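Local coordinates for protein enolase from the environmental genome shotgun sequencing of the Sargasso Sea (PDB 2QGY) that is of unknown function but, as a member of the enolase superfamily, binds magnesium and probably acts on a carboxylate-bearing substrate, at residues 37-42 against 105-110; 61-66 against 98-103; 84-89 against 282-287; 259-264 against 289-294; 274-279 against 311-316. All coordinates share one frame; numbering follows the deposited sequence.

Interaction 1 (37-42 against 105-110)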
# COMPACT_ATOMS: atom_id res chain seq x y z
N ILE A 37 6.01 12.75 -10.79
CA ILE A 37 5.64 13.59 -9.66
C ILE A 37 6.95 14.07 -9.07
O ILE A 37 7.67 13.31 -8.44
CB ILE A 37 4.86 12.79 -8.60
CG1 ILE A 37 3.62 12.13 -9.24
CG2 ILE A 37 4.55 13.68 -7.36
CD1 ILE A 37 2.89 11.09 -8.32
N ILE A 38 7.25 15.34 -9.28
CA ILE A 38 8.50 15.93 -8.83
C ILE A 38 8.16 17.04 -7.85
O ILE A 38 7.23 17.79 -8.11
CB ILE A 38 9.27 16.46 -10.02
CG1 ILE A 38 9.66 15.26 -10.92
CG2 ILE A 38 10.51 17.20 -9.55
CD1 ILE A 38 10.37 15.62 -12.18
N ILE A 39 8.86 17.11 -6.73
CA ILE A 39 8.57 18.15 -5.72
C ILE A 39 9.80 19.00 -5.42
O ILE A 39 10.93 18.57 -5.58
CB ILE A 39 8.00 17.53 -4.40
CG1 ILE A 39 9.11 16.97 -3.50
CG2 ILE A 39 6.97 16.44 -4.72
CD1 ILE A 39 8.59 16.52 -2.12
N LYS A 40 9.54 20.23 -4.95
CA LYS A 40 10.61 21.06 -4.44
C LYS A 40 10.12 21.63 -3.11
O LYS A 40 9.04 22.20 -3.05
CB LYS A 40 10.93 22.21 -5.41
CG LYS A 40 12.19 22.93 -4.98
CD LYS A 40 12.52 24.15 -5.87
CE LYS A 40 11.83 25.40 -5.42
NZ LYS A 40 12.25 26.53 -6.34
N ILE A 41 10.92 21.45 -2.08
CA ILE A 41 10.64 21.94 -0.73
C ILE A 41 11.67 23.04 -0.48
O ILE A 41 12.84 22.86 -0.81
CB ILE A 41 10.81 20.81 0.31
CG1 ILE A 41 9.62 19.82 0.22
CG2 ILE A 41 10.95 21.38 1.73
CD1 ILE A 41 9.65 18.68 1.22
N THR A 42 11.22 24.17 0.07
CA THR A 42 12.12 25.26 0.49
C THR A 42 12.04 25.40 2.01
O THR A 42 10.94 25.45 2.58
CB THR A 42 11.71 26.62 -0.15
OG1 THR A 42 11.52 26.44 -1.56
CG2 THR A 42 12.83 27.70 0.08
N THR A 105 6.15 9.57 0.90
CA THR A 105 7.18 9.79 1.92
C THR A 105 8.54 9.73 1.26
O THR A 105 9.43 10.42 1.67
CB THR A 105 7.15 8.80 3.08
OG1 THR A 105 7.41 7.46 2.62
CG2 THR A 105 5.75 8.83 3.74
N SER A 106 8.70 8.88 0.24
CA SER A 106 9.99 8.89 -0.53
C SER A 106 10.32 10.28 -1.07
O SER A 106 11.48 10.73 -0.98
CB SER A 106 9.94 7.93 -1.74
OG SER A 106 9.83 6.63 -1.25
N ALA A 107 9.34 10.91 -1.69
CA ALA A 107 9.60 12.18 -2.36
C ALA A 107 10.08 13.19 -1.30
O ALA A 107 11.04 13.91 -1.54
CB ALA A 107 8.38 12.68 -3.09
N ILE A 108 9.42 13.22 -0.15
CA ILE A 108 9.75 14.21 0.88
C ILE A 108 11.12 13.84 1.46
O ILE A 108 12.00 14.71 1.56
CB ILE A 108 8.71 14.27 2.00
CG1 ILE A 108 7.36 14.79 1.48
CG2 ILE A 108 9.22 15.19 3.14
CD1 ILE A 108 6.18 14.55 2.47
N GLU A 109 11.34 12.56 1.77
CA GLU A 109 12.63 12.22 2.39
C GLU A 109 13.79 12.52 1.45
O GLU A 109 14.85 13.00 1.89
CB GLU A 109 12.70 10.77 2.88
CG GLU A 109 13.82 10.56 3.90
CD GLU A 109 14.11 9.10 4.17
OE1 GLU A 109 13.25 8.40 4.76
OE2 GLU A 109 15.21 8.68 3.78
N ILE A 110 13.61 12.25 0.17
CA ILE A 110 14.66 12.49 -0.82
C ILE A 110 14.96 13.99 -0.85
O ILE A 110 16.13 14.39 -0.92
CB ILE A 110 14.24 11.97 -2.22
CG1 ILE A 110 14.31 10.42 -2.23
CG2 ILE A 110 15.18 12.55 -3.33
CD1 ILE A 110 13.64 9.78 -3.44
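Ile39 and Ile41 of strand 37-43 reach over to Ala107 and Ile108 of helix 99-120, a sheet-against-helix layer inside the N-terminal capping domain of the enolase fold. The strand and helix segments run at 41° to each other, their axes 8.8 Å apart. Ile39 makes the closer approach. Its CD1 rests over the peptide link that joins Ala107 to Ile108, 3.6 Å from Ala107 O and 3.9 Å from Ile108 N, and it meets Ala107 CB at 4.0 Å. The chi1 of 81° places CG1 between the backbone N and the carbonyl carbon, a crowded position for a beta-branched residue, and chi2 then extends CD1 onto the helix backbone. Alanine suits this spot because its single methyl lets the isoleucine come down that far.

Two residues along the strand, Ile41 points to the same side, as the pleat requires, and extends toward Ile108; the two chains cross obliquely. Aliphatic side chains suit both elements, for all four touching residues are buried. Further out, Ile39 leans on Ile67 and Ile108 on Leu70, both of helix 60-74, and Ile108 also packs on Phe85 of helix 82-93. Backbone bonds to Gly51 and Gly49 of the adjacent strand fix Ile39 and Ile41 in the sheet. At the far end of the contact, Ile41 CD1 meets Ile108 CG2 at 4.0 Å.

Interaction 2 (61-66 against 98-103)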
# COMPACT_ATOMS: atom_id res chain seq x y z
N LYS A 61 -2.51 12.31 -8.55
CA LYS A 61 -3.03 13.44 -7.77
C LYS A 61 -3.19 13.04 -6.30
O LYS A 61 -2.93 13.84 -5.39
CB LYS A 61 -4.36 13.93 -8.36
CG LYS A 61 -4.19 14.64 -9.70
CD LYS A 61 -5.41 15.48 -10.08
CE LYS A 61 -6.60 14.63 -10.42
NZ LYS A 61 -7.75 15.42 -11.02
N GLY A 62 -3.61 11.79 -6.07
CA GLY A 62 -3.75 11.26 -4.71
C GLY A 62 -2.43 11.28 -3.97
O GLY A 62 -2.36 11.72 -2.82
N ILE A 63 -1.37 10.86 -4.65
CA ILE A 63 -0.03 10.88 -4.06
C ILE A 63 0.37 12.33 -3.72
O ILE A 63 0.86 12.62 -2.60
CB ILE A 63 0.98 10.16 -4.98
CG1 ILE A 63 0.68 8.64 -5.04
CG2 ILE A 63 2.43 10.42 -4.53
CD1 ILE A 63 1.38 7.96 -6.19
N ALA A 64 0.16 13.23 -4.67
CA ALA A 64 0.51 14.65 -4.46
C ALA A 64 -0.22 15.28 -3.27
O ALA A 64 0.36 16.08 -2.51
CB ALA A 64 0.23 15.43 -5.73
N ILE A 65 -1.51 14.96 -3.13
CA ILE A 65 -2.29 15.44 -2.01
C ILE A 65 -1.78 14.92 -0.66
O ILE A 65 -1.72 15.68 0.32
CB ILE A 65 -3.80 15.14 -2.23
CG1 ILE A 65 -4.34 15.98 -3.41
CG2 ILE A 65 -4.62 15.33 -0.93
CD1 ILE A 65 -4.10 17.48 -3.31
N ILE A 66 -1.37 13.66 -0.63
CA ILE A 66 -0.72 13.09 0.54
C ILE A 66 0.61 13.78 0.86
O ILE A 66 0.84 14.16 2.01
CB ILE A 66 -0.53 11.55 0.39
CG1 ILE A 66 -1.90 10.87 0.40
CG2 ILE A 66 0.34 11.00 1.54
CD1 ILE A 66 -1.78 9.38 -0.06
N GLY A 98 1.75 0.83 2.04
CA GLY A 98 1.19 0.76 0.69
C GLY A 98 2.02 1.63 -0.21
O GLY A 98 2.68 2.56 0.26
N LEU A 99 1.98 1.35 -1.51
CA LEU A 99 2.88 2.00 -2.46
C LEU A 99 2.66 3.49 -2.57
O LEU A 99 3.63 4.25 -2.61
CB LEU A 99 2.75 1.37 -3.85
CG LEU A 99 3.44 0.03 -4.09
CD1 LEU A 99 3.53 -0.19 -5.59
CD2 LEU A 99 4.88 -0.02 -3.45
N ASP A 100 1.38 3.92 -2.63
CA ASP A 100 1.04 5.33 -2.75
C ASP A 100 1.63 6.13 -1.58
O ASP A 100 2.30 7.15 -1.79
CB ASP A 100 -0.48 5.51 -2.85
CG ASP A 100 -1.10 4.63 -3.93
OD1 ASP A 100 -1.45 5.20 -4.99
OD2 ASP A 100 -1.22 3.37 -3.74
N PHE A 101 1.45 5.64 -0.35
CA PHE A 101 1.96 6.38 0.79
C PHE A 101 3.49 6.40 0.78
O PHE A 101 4.12 7.44 1.04
CB PHE A 101 1.42 5.78 2.10
CG PHE A 101 1.91 6.46 3.33
CD1 PHE A 101 1.38 7.72 3.71
CD2 PHE A 101 2.86 5.86 4.13
CE1 PHE A 101 1.83 8.35 4.86
CE2 PHE A 101 3.29 6.50 5.29
CZ PHE A 101 2.77 7.74 5.65
N SER A 102 4.09 5.25 0.50
CA SER A 102 5.54 5.07 0.46
C SER A 102 6.14 5.94 -0.64
O SER A 102 7.27 6.44 -0.47
CB SER A 102 5.91 3.57 0.24
OG SER A 102 5.53 2.78 1.37
N SER A 103 5.41 6.12 -1.75
CA SER A 103 5.87 7.05 -2.81
C SER A 103 5.87 8.50 -2.29
O SER A 103 6.81 9.27 -2.56
CB SER A 103 5.01 6.99 -4.06
OG SER A 103 5.22 5.77 -4.72
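Ile63 and Asp100 bring the two backbones closest, CA to CA 5.8 Å, where helix segments 61-66 and 99-103 cross at -50° with their axes 9.1 Å apart. This is a helix-helix crossing within the N-terminal capping domain of the enolase superfamily, its touching residues all buried, and it lies close to the second subunit. Gly98 holds the N-cap position of the second helix, with a positive phi of 108° that glycine adopts readily.

Ile63 reaches the helix with both branches. Its CG1 is 3.9 Å from Asp100 O and 4.0 Å from Asp100 CB, the two side chains crossing at about a right angle, while its other branch, CG2, touches Ser103 CB at 4.3 Å. Isoleucine fits because its fork covers successive turns of the facing helix. Serine, being small, lets the CG2 branch lie beside the helix, and its OG finds a backbone acceptor in Phe54 O. Asp100 meets Ile63 with its backbone O, its CB and the flank of OD1, while OD2 forms a salt bridge to Arg59 of the same chain.

One turn on, Ile66 meets Phe101. The CB of Phe101 points away from helix 60-74, but with CG trans to the backbone N (chi1 179°) the ring turns back far enough for its CD1 to meet Ile66. The Arg59 of the second subunit makes a cation-pi contact with this ring, and Ile65 packs on Gly62 of that same subunit, so the crossing also serves the dimer interface. Ile66 CG2 approaches Phe101 CD1 obliquely, at 4.1 Å.

Interaction 3 (84-89 against 282-287)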
# COMPACT_ATOMS: atom_id res chain seq x y z
N SER A 84 14.18 12.93 12.35
CA SER A 84 12.93 13.24 13.04
C SER A 84 11.75 13.13 12.07
O SER A 84 10.64 12.77 12.47
CB SER A 84 12.97 14.60 13.79
OG SER A 84 13.06 15.68 12.90
N PHE A 85 11.99 13.44 10.79
CA PHE A 85 10.98 13.21 9.76
C PHE A 85 10.61 11.71 9.73
O PHE A 85 9.43 11.35 9.81
CB PHE A 85 11.48 13.63 8.37
CG PHE A 85 10.57 13.16 7.25
CD1 PHE A 85 9.31 13.74 7.08
CD2 PHE A 85 10.97 12.15 6.39
CE1 PHE A 85 8.44 13.30 6.06
CE2 PHE A 85 10.09 11.72 5.36
CZ PHE A 85 8.85 12.30 5.21
N TYR A 86 11.62 10.87 9.65
CA TYR A 86 11.41 9.40 9.54
C TYR A 86 10.62 8.90 10.73
O TYR A 86 9.62 8.17 10.58
CB TYR A 86 12.76 8.69 9.49
CG TYR A 86 12.67 7.18 9.34
CD1 TYR A 86 12.70 6.59 8.07
CD2 TYR A 86 12.56 6.35 10.46
CE1 TYR A 86 12.62 5.21 7.93
CE2 TYR A 86 12.48 4.93 10.31
CZ TYR A 86 12.53 4.40 9.04
OH TYR A 86 12.47 3.02 8.85
N ASN A 87 11.03 9.34 11.92
CA ASN A 87 10.33 8.98 13.15
C ASN A 87 8.88 9.46 13.21
O ASN A 87 7.99 8.74 13.69
CB ASN A 87 11.13 9.47 14.39
CG ASN A 87 12.42 8.71 14.56
OD1 ASN A 87 12.57 7.59 14.05
ND2 ASN A 87 13.37 9.29 15.30
N LYS A 88 8.64 10.67 12.70
CA LYS A 88 7.29 11.21 12.67
C LYS A 88 6.41 10.41 11.72
O LYS A 88 5.26 10.12 12.03
CB LYS A 88 7.34 12.67 12.22
CG LYS A 88 5.98 13.31 11.96
CD LYS A 88 5.26 13.65 13.26
CE LYS A 88 4.02 14.48 12.98
NZ LYS A 88 3.52 15.18 14.20
N ILE A 89 6.94 10.10 10.54
CA ILE A 89 6.23 9.23 9.59
C ILE A 89 5.85 7.89 10.25
O ILE A 89 4.71 7.44 10.13
CB ILE A 89 7.05 8.98 8.27
CG1 ILE A 89 7.11 10.25 7.43
CG2 ILE A 89 6.44 7.81 7.41
CD1 ILE A 89 5.72 10.89 7.12
N LEU A 282 15.20 6.98 1.60
CA LEU A 282 16.58 6.50 1.45
C LEU A 282 17.10 5.73 2.66
O LEU A 282 17.89 4.79 2.51
CB LEU A 282 17.51 7.65 1.09
CG LEU A 282 17.08 8.33 -0.22
CD1 LEU A 282 18.24 9.22 -0.64
CD2 LEU A 282 16.76 7.30 -1.34
N ILE A 283 16.63 6.12 3.85
CA ILE A 283 17.01 5.45 5.09
C ILE A 283 16.64 3.98 4.91
O ILE A 283 17.43 3.10 5.22
CB ILE A 283 16.27 6.07 6.30
CG1 ILE A 283 16.85 7.46 6.68
CG2 ILE A 283 16.27 5.11 7.49
CD1 ILE A 283 16.19 8.09 7.91
N ASP A 284 15.43 3.72 4.42
CA ASP A 284 14.96 2.34 4.31
C ASP A 284 15.65 1.53 3.22
O ASP A 284 15.88 0.34 3.39
CB ASP A 284 13.43 2.28 4.18
CG ASP A 284 12.74 2.28 5.56
OD1 ASP A 284 13.47 2.25 6.59
OD2 ASP A 284 11.50 2.36 5.62
N ILE A 285 15.97 2.17 2.10
CA ILE A 285 16.71 1.50 1.05
C ILE A 285 18.12 1.12 1.55
O ILE A 285 18.60 0.00 1.35
CB ILE A 285 16.81 2.40 -0.20
CG1 ILE A 285 15.45 2.43 -0.89
CG2 ILE A 285 17.92 1.94 -1.17
CD1 ILE A 285 15.42 3.19 -2.16
N ILE A 286 18.77 2.06 2.20
CA ILE A 286 20.10 1.80 2.77
C ILE A 286 20.09 0.73 3.86
O ILE A 286 20.98 -0.11 3.90
CB ILE A 286 20.73 3.11 3.31
CG1 ILE A 286 21.03 4.11 2.18
CG2 ILE A 286 21.99 2.80 4.12
CD1 ILE A 286 22.07 3.65 1.16
N GLU A 287 19.09 0.76 4.74
CA GLU A 287 18.95 -0.25 5.79
C GLU A 287 18.78 -1.64 5.20
O GLU A 287 19.45 -2.59 5.62
CB GLU A 287 17.77 0.08 6.70
CG GLU A 287 17.61 -0.88 7.90
CD GLU A 287 18.92 -1.10 8.67
OE1 GLU A 287 19.58 -0.09 9.03
OE2 GLU A 287 19.28 -2.28 8.94
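Tyr86 of helix 82-93 meets Ile283 and Asp284 of helix 282-294, joining the capping domain to the TIM barrel of this enolase-superfamily chain. The contact is small and lies near the surface, and one tyrosine side chain makes all of it on the capping-domain side, using a face for packing and its hydroxyl for a polar bond.

The polar part is a short hydrogen bond in which Tyr86 OH donates to Asp284 OD1 at 2.6 Å. The acceptor uses its syn lone pair. The oxygen sits near the ring plane, at the edge, but the carboxylate itself stands at 90° to the ring. Tyrosine suits the place because it can span the gap between domains and still end in a donor.

The apolar part is a CH-pi contact. Ile283 CG2 lies over one ring face, 4.1 Å from the centroid and 28° off the normal, with its nearest ring atom Tyr86 CE1 at 3.7 Å. The second branch of the isoleucine follows the root of the ring, CD1 being 3.8 Å from Tyr86 CB. A tyrosine chi1 of -179° swings the ring across the gap so that one residue can use both partners.

At the start of the barrel helix, Glu109 OE2 accepts from Ile283 N, and more weakly from Leu282 N. Leu257 flanks both polar residues, and Tyr86 CE1 comes within 3.4 Å of Asp284 OD1.

Interaction 4 (259-264 against 289-294)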
# COMPACT_ATOMS: atom_id res chain seq x y z
N HIS A 259 8.55 -6.56 4.73
CA HIS A 259 8.45 -7.52 3.62
C HIS A 259 9.86 -7.96 3.19
O HIS A 259 10.11 -9.15 2.97
CB HIS A 259 7.69 -6.91 2.45
CG HIS A 259 7.70 -7.77 1.21
ND1 HIS A 259 7.00 -8.95 1.11
CD2 HIS A 259 8.41 -7.65 0.07
CE1 HIS A 259 7.21 -9.48 -0.07
NE2 HIS A 259 8.07 -8.72 -0.73
N PHE A 260 10.78 -7.00 3.06
CA PHE A 260 12.14 -7.36 2.61
C PHE A 260 12.90 -8.20 3.63
O PHE A 260 13.64 -9.12 3.24
CB PHE A 260 12.94 -6.14 2.13
CG PHE A 260 12.38 -5.54 0.84
CD1 PHE A 260 12.77 -6.04 -0.40
CD2 PHE A 260 11.38 -4.57 0.89
CE1 PHE A 260 12.22 -5.54 -1.59
CE2 PHE A 260 10.83 -4.05 -0.29
CZ PHE A 260 11.24 -4.54 -1.52
N ARG A 261 12.65 -7.96 4.92
CA ARG A 261 13.22 -8.82 5.95
C ARG A 261 12.68 -10.24 5.83
O ARG A 261 13.43 -11.17 6.02
CB ARG A 261 12.98 -8.26 7.36
CG ARG A 261 13.97 -7.17 7.66
CD ARG A 261 13.57 -6.30 8.83
NE ARG A 261 14.59 -5.29 9.04
CZ ARG A 261 14.40 -4.20 9.79
NH1 ARG A 261 13.24 -3.99 10.39
NH2 ARG A 261 15.39 -3.33 9.94
N GLU A 262 11.39 -10.39 5.55
CA GLU A 262 10.82 -11.72 5.32
C GLU A 262 11.47 -12.38 4.10
O GLU A 262 11.77 -13.58 4.16
CB GLU A 262 9.30 -11.65 5.12
CG GLU A 262 8.59 -13.01 4.83
CD GLU A 262 8.57 -13.97 6.02
OE1 GLU A 262 8.81 -13.51 7.15
OE2 GLU A 262 8.30 -15.18 5.81
N LEU A 263 11.68 -11.65 3.00
CA LEU A 263 12.34 -12.25 1.82
C LEU A 263 13.74 -12.72 2.19
O LEU A 263 14.15 -13.80 1.79
CB LEU A 263 12.45 -11.26 0.64
CG LEU A 263 11.15 -10.77 -0.02
CD1 LEU A 263 11.57 -9.64 -0.95
CD2 LEU A 263 10.51 -11.90 -0.84
N ILE A 264 14.45 -11.93 2.98
CA ILE A 264 15.79 -12.36 3.43
C ILE A 264 15.72 -13.65 4.25
O ILE A 264 16.52 -14.58 4.03
CB ILE A 264 16.52 -11.25 4.23
CG1 ILE A 264 16.89 -10.07 3.34
CG2 ILE A 264 17.85 -11.76 4.83
CD1 ILE A 264 17.36 -8.82 4.16
N SER A 289 19.65 -2.54 2.15
CA SER A 289 20.86 -2.87 1.39
C SER A 289 21.89 -3.52 2.32
O SER A 289 22.51 -4.53 2.00
CB SER A 289 21.45 -1.63 0.72
OG SER A 289 20.59 -1.15 -0.30
N ASN A 290 22.00 -2.97 3.52
CA ASN A 290 22.99 -3.46 4.49
C ASN A 290 22.63 -4.87 4.98
O ASN A 290 23.48 -5.78 5.00
CB ASN A 290 23.08 -2.47 5.67
CG ASN A 290 23.70 -1.12 5.28
OD1 ASN A 290 23.68 -0.16 6.08
ND2 ASN A 290 24.27 -1.04 4.06
N GLU A 291 21.36 -5.07 5.34
CA GLU A 291 20.91 -6.40 5.74
C GLU A 291 21.05 -7.40 4.60
O GLU A 291 21.48 -8.54 4.82
CB GLU A 291 19.47 -6.36 6.27
CG GLU A 291 19.34 -5.45 7.49
CD GLU A 291 17.92 -5.32 8.00
OE1 GLU A 291 17.09 -6.21 7.73
OE2 GLU A 291 17.64 -4.31 8.69
N ALA A 292 20.67 -7.01 3.38
CA ALA A 292 20.78 -7.88 2.21
C ALA A 292 22.25 -8.31 2.02
O ALA A 292 22.57 -9.49 1.80
CB ALA A 292 20.28 -7.16 0.96
N SER A 293 23.14 -7.33 2.13
CA SER A 293 24.57 -7.55 1.95
C SER A 293 25.08 -8.67 2.87
O SER A 293 25.82 -9.57 2.42
CB SER A 293 25.35 -6.26 2.17
OG SER A 293 26.75 -6.44 1.92
N ASN A 294 24.67 -8.62 4.14
CA ASN A 294 25.07 -9.60 5.16
C ASN A 294 24.55 -10.99 4.84
O ASN A 294 25.04 -12.00 5.37
CB ASN A 294 24.57 -9.15 6.53
CG ASN A 294 25.24 -7.88 6.98
OD1 ASN A 294 26.33 -7.58 6.50
ND2 ASN A 294 24.59 -7.11 7.87
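Arg261 and Glu291 form a side-on salt bridge between helices 257-265 and 282-294, successive outer helices of the TIM barrel, whose axes here run parallel within 3°. Two nitrogens each take one carboxylate oxygen: NE of Arg261 donates to Glu291 OE1 at 3.0 Å, and NH2 donates to Glu291 OE2 at 2.8 Å. Both bonds are fairly straight, at 164° and 162°, and both acceptors use syn lone pairs. The guanidinium and carboxylate are nearly coplanar, which holds the flat groups against rotation. A further NE bond to OE2 is weak. Long, flexible residues suit the 10.5 Å between the axes, each extending to meet the other on the solvent-facing side, where Arg261 is exposed.

Glu287, one turn before Glu291 on the same helix, brings its own carboxylate close to OE2; Arg261 touches Glu287, and its positive charge would be expected to ease that crowding of like charges.

Below the ion pair the packing becomes apolar. Ile264 lays CD1 against the neighbouring helix at the junction of Glu291 and Ala292, crossing the glutamate chain at about a right angle, and the small alanine permits the approach. Ile264 CD1 is 3.9 Å from both Glu291 CB and Ala292 N.

Interaction 5 (274-279 against 311-316)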
# COMPACT_ATOMS: atom_id res chain seq x y z
N PRO A 274 13.59 -2.75 -5.12
CA PRO A 274 12.59 -1.76 -4.71
C PRO A 274 12.82 -0.50 -5.58
O PRO A 274 13.97 -0.22 -6.01
CB PRO A 274 12.95 -1.45 -3.25
CG PRO A 274 14.42 -1.75 -3.14
CD PRO A 274 14.58 -3.00 -4.06
N ASP A 275 11.77 0.29 -5.80
CA ASP A 275 11.97 1.51 -6.60
C ASP A 275 12.59 2.58 -5.70
O ASP A 275 12.27 2.70 -4.52
CB ASP A 275 10.64 2.01 -7.19
CG ASP A 275 10.83 3.16 -8.19
OD1 ASP A 275 10.90 2.90 -9.41
OD2 ASP A 275 10.94 4.32 -7.75
N ILE A 276 13.55 3.30 -6.26
CA ILE A 276 14.25 4.34 -5.52
C ILE A 276 13.31 5.39 -4.89
O ILE A 276 13.61 5.99 -3.82
CB ILE A 276 15.30 5.03 -6.46
CG1 ILE A 276 16.18 6.02 -5.67
CG2 ILE A 276 14.59 5.73 -7.68
CD1 ILE A 276 17.11 5.38 -4.59
N SER A 277 12.19 5.62 -5.56
CA SER A 277 11.24 6.65 -5.18
C SER A 277 9.94 6.01 -4.68
O SER A 277 8.91 6.67 -4.54
CB SER A 277 10.95 7.53 -6.37
OG SER A 277 12.01 8.46 -6.53
N GLY A 278 10.00 4.70 -4.39
CA GLY A 278 8.80 4.01 -3.93
C GLY A 278 8.96 3.24 -2.64
O GLY A 278 7.96 2.81 -2.05
N MET A 279 10.19 3.04 -2.17
CA MET A 279 10.41 2.15 -1.02
C MET A 279 9.89 2.78 0.28
O MET A 279 9.47 2.07 1.20
CB MET A 279 11.91 1.75 -0.91
CG MET A 279 12.32 1.03 0.41
SD MET A 279 11.91 -0.73 0.39
CE MET A 279 12.53 -1.22 2.05
N ALA A 311 16.60 9.44 -10.73
CA ALA A 311 17.85 8.83 -11.21
C ALA A 311 19.05 9.30 -10.38
O ALA A 311 19.93 8.50 -10.04
CB ALA A 311 18.08 9.07 -12.74
N SER A 312 19.11 10.59 -10.04
CA SER A 312 20.23 11.08 -9.24
C SER A 312 20.29 10.45 -7.86
O SER A 312 21.36 10.06 -7.40
CB SER A 312 20.19 12.60 -9.11
OG SER A 312 21.35 13.03 -8.41
N ALA A 313 19.14 10.35 -7.19
CA ALA A 313 19.08 9.67 -5.89
C ALA A 313 19.56 8.22 -6.02
O ALA A 313 20.36 7.73 -5.20
CB ALA A 313 17.65 9.71 -5.36
N MET A 314 19.10 7.55 -7.07
CA MET A 314 19.47 6.15 -7.28
C MET A 314 20.99 6.03 -7.41
O MET A 314 21.63 5.18 -6.78
CB MET A 314 18.78 5.60 -8.54
CG MET A 314 19.16 4.12 -8.94
SD MET A 314 18.49 3.53 -10.48
CE MET A 314 19.21 4.69 -11.66
N LEU A 315 21.57 6.86 -8.27
CA LEU A 315 23.02 6.80 -8.50
C LEU A 315 23.80 7.08 -7.23
O LEU A 315 24.77 6.36 -6.91
CB LEU A 315 23.44 7.74 -9.65
CG LEU A 315 22.80 7.47 -11.01
CD1 LEU A 315 23.32 8.48 -12.02
CD2 LEU A 315 23.08 6.01 -11.47
N HIS A 316 23.37 8.09 -6.48
CA HIS A 316 24.05 8.38 -5.20
C HIS A 316 23.94 7.18 -4.23
O HIS A 316 24.93 6.80 -3.59
CB HIS A 316 23.48 9.66 -4.57
CG HIS A 316 24.02 10.92 -5.17
ND1 HIS A 316 25.27 11.43 -4.85
CD2 HIS A 316 23.49 11.78 -6.08
CE1 HIS A 316 25.46 12.55 -5.52
NE2 HIS A 316 24.41 12.77 -6.29
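An Asx turn at the C-terminal end of barrel strand 271-272 carries Ile276 onto Ala313 and Met314 of helix 309-320, an outer barrel helix, at a point buried near the centre of the chain. Asp275 builds the turn: its OD2 accepts from Ser277 N at 2.8 Å, on the anti side and 26° out of the carboxylate plane. The other oxygen, OD1, bonds to His302 ND1, a pairing that resembles the Asp-His dyad of mandelate racemase, though no such role is established here.

A chi1 of -173° turns CG1 of Ile276 away from the backbone N and over the helix, 3.6 Å from Met314 N and 4.0 Å from Ala313 CB. CD1 continues alongside the backbone, 3.7 Å from Met314 CA. Alanine offers only a methyl, and methionine offers CB at 3.9 Å from CG1 before its chain turns away toward Cys303; small or flexible neighbours thus let the isoleucine rest on the helix itself.

The contact is apolar on both sides and supplies van der Waals packing without directional bonds. The pose of Asp275 probably depends more on its turn and its polar partners, His302 and Asn305, while Ile276 rests on helix 309-320.

In the fold
Interactions 1 and 2 lie in the capping domain, centres 11 Å apart on a shared helix 99-120, and Ile37 CD1 packs on Ile63 CG2 at 3.9 Å. Interaction 3 carries that layer to the barrel, with Ile108 CG2 packing on Phe85 CE1 at 3.6 Å. Helix 282-294 then serves interactions 3 and 4, whose centres are 16 Å apart. Interaction 5 is the most central, about 4 Å from the chain centre; Ile276 CD1 touches Ile285 CD1 of 282-287 at 3.7 Å, while Ser277 O lies against Ser106 CB. The side chain of Met314 is about 12 Å from the magnesium ion, which is held by Asp200, Glu226 and Glu252.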